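Local coordinates for putative integron gene cassette protein (PDB 3FUY) that is of unknown function, a product of a mobile integron gene cassette from an uncultured salt-marsh bacterium, built as a mixed alpha/beta fold, at residues D63-A75 and L135-C149. Residues are numbered along the deposited sequence; the frame is centred on the assembly and turned at random.
Sequences DLCLDKMKGVRDA and LRAALQVDIADEHSC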
loop_
_atom_site.group_PDB
_atom_site.type_symbol
_atom_site.label_atom_id
_atom_site.label_comp_id
_atom_site.label_asym_id
_atom_site.label_seq_id
_atom_site.Cartn_x
_atom_site.Cartn_y
_atom_site.Cartn_z
ATOM N N ASP B 63 7.823 -13.014 7.322
ATOM C CA ASP B 63 9.164 -13.443 7.705
ATOM C C ASP B 63 9.690 -14.538 6.758
ATOM O O ASP B 63 10.866 -14.547 6.397
ATOM C CB ASP B 63 9.183 -13.948 9.150
ATOM C CG ASP B 63 10.593 -14.047 9.702
ATOM O OD1 ASP B 63 11.277 -13.010 9.749
ATOM O OD2 ASP B 63 11.029 -15.160 10.063
ATOM N N LEU B 64 8.803 -15.450 6.359
ATOM C CA LEU B 64 9.133 -16.490 5.382
ATOM C C LEU B 64 9.570 -15.821 4.089
ATOM O O LEU B 64 10.620 -16.135 3.522
ATOM C CB LEU B 64 7.916 -17.389 5.125
ATOM C CG LEU B 64 8.137 -18.590 4.194
ATOM C CD1 LEU B 64 7.112 -19.652 4.517
ATOM C CD2 LEU B 64 8.023 -18.196 2.739
ATOM N N CYS B 65 8.774 -14.862 3.639
ATOM C CA CYS B 65 9.129 -14.135 2.430
ATOM C C CYS B 65 10.506 -13.463 2.563
ATOM O O CYS B 65 11.343 -13.559 1.661
ATOM C CB CYS B 65 8.034 -13.131 2.052
ATOM S SG CYS B 65 8.292 -12.376 0.445
ATOM N N LEU B 66 10.756 -12.808 3.697
ATOM C CA LEU B 66 12.071 -12.202 3.915
ATOM C C LEU B 66 13.203 -13.239 3.863
ATOM O O LEU B 66 14.278 -12.964 3.326
ATOM C CB LEU B 66 12.109 -11.423 5.235
ATOM C CG LEU B 66 11.236 -10.156 5.264
ATOM C CD1 LEU B 66 11.202 -9.537 6.660
ATOM C CD2 LEU B 66 11.723 -9.149 4.239
ATOM N N ASP B 67 12.975 -14.426 4.421
ATOM C CA ASP B 67 14.004 -15.459 4.371
ATOM C C ASP B 67 14.296 -15.925 2.939
ATOM O O ASP B 67 15.457 -16.139 2.582
ATOM C CB ASP B 67 13.647 -16.648 5.270
ATOM C CG ASP B 67 13.977 -16.394 6.743
ATOM O OD1 ASP B 67 14.619 -15.372 7.058
ATOM O OD2 ASP B 67 13.595 -17.231 7.590
ATOM N N LYS B 68 13.253 -16.084 2.119
ATOM C CA LYS B 68 13.464 -16.464 0.724
ATOM C C LYS B 68 14.127 -15.322 -0.074
ATOM O O LYS B 68 14.948 -15.564 -0.956
ATOM C CB LYS B 68 12.145 -16.908 0.053
ATOM C CG LYS B 68 11.429 -18.071 0.746
ATOM C CD LYS B 68 12.362 -19.255 0.969
ATOM C CE LYS B 68 11.745 -20.256 1.961
ATOM N NZ LYS B 68 12.555 -21.500 2.096
HETATM N N MSE B 69 13.775 -14.076 0.236
HETATM C CA MSE B 69 14.470 -12.935 -0.381
HETATM C C MSE B 69 15.954 -13.012 -0.062
HETATM O O MSE B 69 16.797 -12.774 -0.918
HETATM C CB MSE B 69 13.892 -11.599 0.104
HETATM C CG MSE B 69 12.444 -11.436 -0.326
HETATM SE SE MSE B 69 11.575 -9.877 0.453
HETATM C CE MSE B 69 12.431 -8.470 -0.596
ATOM N N LYS B 70 16.270 -13.385 1.176
ATOM C CA LYS B 70 17.662 -13.536 1.552
ATOM C C LYS B 70 18.309 -14.724 0.805
ATOM O O LYS B 70 19.448 -14.642 0.360
ATOM C CB LYS B 70 17.793 -13.708 3.061
ATOM C CG LYS B 70 19.250 -13.883 3.522
ATOM C CD LYS B 70 19.350 -14.008 5.039
ATOM C CE LYS B 70 20.807 -14.129 5.479
ATOM N NZ LYS B 70 21.508 -15.260 4.813
ATOM N N GLY B 71 17.572 -15.821 0.649
ATOM C CA GLY B 71 18.127 -16.977 -0.039
ATOM C C GLY B 71 18.535 -16.627 -1.467
ATOM O O GLY B 71 19.595 -17.048 -1.953
ATOM N N VAL B 72 17.696 -15.847 -2.146
ATOM C CA VAL B 72 18.011 -15.403 -3.506
ATOM C C VAL B 72 19.239 -14.479 -3.569
ATOM O O VAL B 72 20.125 -14.666 -4.413
ATOM C CB VAL B 72 16.799 -14.751 -4.184
ATOM C CG1 VAL B 72 17.180 -14.173 -5.538
ATOM C CG2 VAL B 72 15.645 -15.776 -4.317
ATOM N N ARG B 73 19.321 -13.483 -2.691
ATOM C CA ARG B 73 20.493 -12.608 -2.777
ATOM C C ARG B 73 21.778 -13.361 -2.374
ATOM O O ARG B 73 22.847 -13.086 -2.908
ATOM C CB ARG B 73 20.305 -11.245 -2.056
ATOM C CG ARG B 73 20.017 -11.319 -0.588
ATOM C CD ARG B 73 20.130 -9.910 0.089
ATOM N NE ARG B 73 20.064 -10.077 1.540
ATOM C CZ ARG B 73 18.923 -10.152 2.211
ATOM N NH1 ARG B 73 17.781 -10.045 1.556
ATOM N NH2 ARG B 73 18.916 -10.328 3.526
ATOM N N ASP B 74 21.662 -14.336 -1.472
ATOM C CA ASP B 74 22.784 -15.239 -1.166
ATOM C C ASP B 74 23.153 -16.147 -2.354
ATOM O O ASP B 74 24.328 -16.378 -2.621
ATOM C CB ASP B 74 22.495 -16.103 0.076
ATOM C CG ASP B 74 22.421 -15.281 1.370
ATOM O OD1 ASP B 74 22.722 -14.063 1.350
ATOM O OD2 ASP B 74 22.056 -15.863 2.413
ATOM N N ALA B 75 22.157 -16.677 -3.061
ATOM C CA ALA B 75 22.448 -17.421 -4.295
ATOM C C ALA B 75 23.169 -16.529 -5.312
ATOM O O ALA B 75 24.119 -16.967 -5.962
ATOM C CB ALA B 75 21.165 -18.031 -4.904
ATOM N N LEU B 135 20.090 -22.101 -6.090
ATOM C CA LEU B 135 18.745 -21.835 -5.585
ATOM C C LEU B 135 18.137 -23.035 -4.869
ATOM O O LEU B 135 17.425 -22.879 -3.879
ATOM C CB LEU B 135 17.812 -21.359 -6.713
ATOM C CG LEU B 135 18.022 -19.927 -7.208
ATOM C CD1 LEU B 135 17.275 -19.750 -8.512
ATOM C CD2 LEU B 135 17.556 -18.899 -6.167
ATOM N N ARG B 136 18.403 -24.235 -5.372
ATOM C CA ARG B 136 17.893 -25.418 -4.707
ATOM C C ARG B 136 18.427 -25.450 -3.288
ATOM O O ARG B 136 17.692 -25.759 -2.356
ATOM C CB ARG B 136 18.255 -26.704 -5.475
ATOM C CG ARG B 136 17.207 -27.083 -6.530
ATOM C CD ARG B 136 17.497 -28.464 -7.149
ATOM N NE ARG B 136 18.829 -28.493 -7.746
ATOM C CZ ARG B 136 19.080 -28.306 -9.040
ATOM N NH1 ARG B 136 18.081 -28.097 -9.894
ATOM N NH2 ARG B 136 20.333 -28.341 -9.481
ATOM N N ALA B 137 19.708 -25.122 -3.131
ATOM C CA ALA B 137 20.323 -25.042 -1.799
ATOM C C ALA B 137 19.806 -23.875 -0.948
ATOM O O ALA B 137 19.354 -24.078 0.185
ATOM C CB ALA B 137 21.840 -24.979 -1.908
ATOM N N ALA B 138 19.864 -22.658 -1.487
ATOM C CA ALA B 138 19.520 -21.473 -0.696
ATOM C C ALA B 138 18.045 -21.400 -0.310
ATOM O O ALA B 138 17.706 -20.919 0.772
ATOM C CB ALA B 138 19.933 -20.177 -1.433
ATOM N N LEU B 139 17.171 -21.840 -1.207
ATOM C CA LEU B 139 15.726 -21.814 -0.955
ATOM C C LEU B 139 15.211 -23.064 -0.230
ATOM O O LEU B 139 14.023 -23.152 0.095
ATOM C CB LEU B 139 14.957 -21.619 -2.266
ATOM C CG LEU B 139 15.197 -20.278 -2.978
ATOM C CD1 LEU B 139 14.354 -20.163 -4.222
ATOM C CD2 LEU B 139 14.935 -19.072 -2.044
ATOM N N GLN B 140 16.111 -24.012 0.027
ATOM C CA GLN B 140 15.759 -25.304 0.654
ATOM C C GLN B 140 14.605 -25.998 -0.052
ATOM O O GLN B 140 13.582 -26.325 0.560
ATOM C CB GLN B 140 15.467 -25.144 2.152
ATOM C CG GLN B 140 16.645 -24.558 2.933
ATOM C CD GLN B 140 16.338 -24.368 4.407
ATOM O OE1 GLN B 140 16.042 -25.329 5.126
ATOM N NE2 GLN B 140 16.393 -23.123 4.863
ATOM N N VAL B 141 14.798 -26.233 -1.344
ATOM C CA VAL B 141 13.764 -26.805 -2.195
ATOM C C VAL B 141 13.441 -28.226 -1.758
ATOM O O VAL B 141 14.333 -28.998 -1.455
ATOM C CB VAL B 141 14.198 -26.765 -3.662
ATOM C CG1 VAL B 141 13.317 -27.662 -4.528
ATOM C CG2 VAL B 141 14.174 -25.298 -4.164
ATOM N N ASP B 142 12.153 -28.526 -1.677
ATOM C CA ASP B 142 11.669 -29.877 -1.446
ATOM C C ASP B 142 11.953 -30.419 -0.055
ATOM O O ASP B 142 11.763 -31.598 0.184
ATOM C CB ASP B 142 12.232 -30.824 -2.501
ATOM C CG ASP B 142 11.329 -30.930 -3.704
ATOM O OD1 ASP B 142 10.131 -31.229 -3.496
ATOM O OD2 ASP B 142 11.805 -30.716 -4.842
ATOM N N ILE B 143 12.427 -29.567 0.848
ATOM C CA ILE B 143 12.521 -29.931 2.261
ATOM C C ILE B 143 11.801 -28.894 3.120
ATOM O O ILE B 143 11.479 -27.793 2.645
ATOM C CB ILE B 143 13.985 -30.088 2.735
ATOM C CG1 ILE B 143 14.734 -28.760 2.668
ATOM C CG2 ILE B 143 14.716 -31.130 1.904
ATOM C CD1 ILE B 143 16.104 -28.804 3.308
ATOM N N ALA B 144 11.514 -29.256 4.367
ATOM C CA ALA B 144 10.892 -28.316 5.300
ATOM C C ALA B 144 11.971 -27.439 5.902
ATOM O O ALA B 144 13.011 -27.931 6.318
ATOM C CB ALA B 144 10.110 -29.062 6.402
ATOM N N ASP B 145 11.725 -26.129 5.942
ATOM C CA ASP B 145 12.751 -25.198 6.381
ATOM C C ASP B 145 12.522 -24.712 7.814
ATOM O O ASP B 145 11.781 -25.336 8.592
ATOM C CB ASP B 145 12.850 -24.015 5.393
ATOM C CG ASP B 145 11.576 -23.149 5.369
ATOM O OD1 ASP B 145 10.747 -23.290 6.283
ATOM O OD2 ASP B 145 11.403 -22.341 4.427
ATOM N N GLU B 146 13.132 -23.577 8.147
ATOM C CA GLU B 146 13.075 -23.058 9.507
ATOM C C GLU B 146 11.707 -22.473 9.820
ATOM O O GLU B 146 11.445 -22.099 10.956
ATOM C CB GLU B 146 14.167 -22.016 9.754
ATOM C CG GLU B 146 15.572 -22.574 9.739
ATOM C CD GLU B 146 15.971 -23.081 8.366
ATOM O OE1 GLU B 146 15.554 -22.464 7.357
ATOM O OE2 GLU B 146 16.680 -24.112 8.298
ATOM N N HIS B 147 10.845 -22.393 8.812
ATOM C CA HIS B 147 9.440 -22.035 9.033
ATOM C C HIS B 147 8.514 -23.236 8.853
ATOM O O HIS B 147 7.303 -23.070 8.743
ATOM C CB HIS B 147 9.005 -20.897 8.091
ATOM C CG HIS B 147 9.578 -19.556 8.451
ATOM N ND1 HIS B 147 10.764 -19.086 7.928
ATOM C CD2 HIS B 147 9.122 -18.583 9.276
ATOM C CE1 HIS B 147 11.021 -17.886 8.421
ATOM N NE2 HIS B 147 10.040 -17.555 9.242
ATOM N N SER B 148 9.080 -24.441 8.819
ATOM C CA SER B 148 8.317 -25.648 8.483
ATOM C C SER B 148 7.614 -25.499 7.141
ATOM O O SER B 148 6.530 -26.034 6.942
ATOM C CB SER B 148 7.274 -25.972 9.552
ATOM O OG SER B 148 7.886 -26.141 10.811
ATOM N N CYS B 149 8.228 -24.761 6.228
ATOM C CA CYS B 149 7.665 -24.570 4.906
ATOM C C CYS B 149 8.461 -25.398 3.899
ATOM O O CYS B 149 9.690 -25.452 3.970
ATOM C CB CYS B 149 7.723 -23.090 4.514
ATOM S SG CYS B 149 7.123 -22.771 2.840
#
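Lys68 bends at its second torsion (chi2 -52°) and then runs extended, which carries NZ to Asp145; Asp145 CG sits between its own backbone N and carbonyl carbon (chi1 65°), OD2 facing the lysine. This pairing ties helix 59-79 to the Schellman-capped end of helix 121-138 and the loop beyond it, on one face of a mixed beta-sheet. Lys68 NZ donates to the anti lone pair of Asp145 OD2 at 2.7 Å, a salt bridge, and to Leu139 O at 3.0 Å from above the carbonyl plane; Thr151 OG1 is a third partner. Asp145 OD1 accepts from His147 N, closing an Asx turn, and separately from Cys149 N; the two approach from opposite faces, well above the carboxylate plane. Replacing Asp145 by alanine is likely to leave the buried Lys68 ammonium without its countercharge and the N-H groups of His147 and Cys149 without their shared acceptor. At Gly71 the helices come close, its CA 4.8 Å from Ala138 CA; a CB there would fall too near Ala138 O. Val72 CG2 meets Leu135 CD2 and Leu139 CD2. At the other end, Leu64 CD1 packs tightly on Cys149 CB at 3.5 Å. The backbone of Leu64 lies over one face of the His147 ring, while His147 NE2 donates in the ring plane to the anti side of Asp63 OD2 at 2.7 Å, a bent bond (138° at the hydrogen).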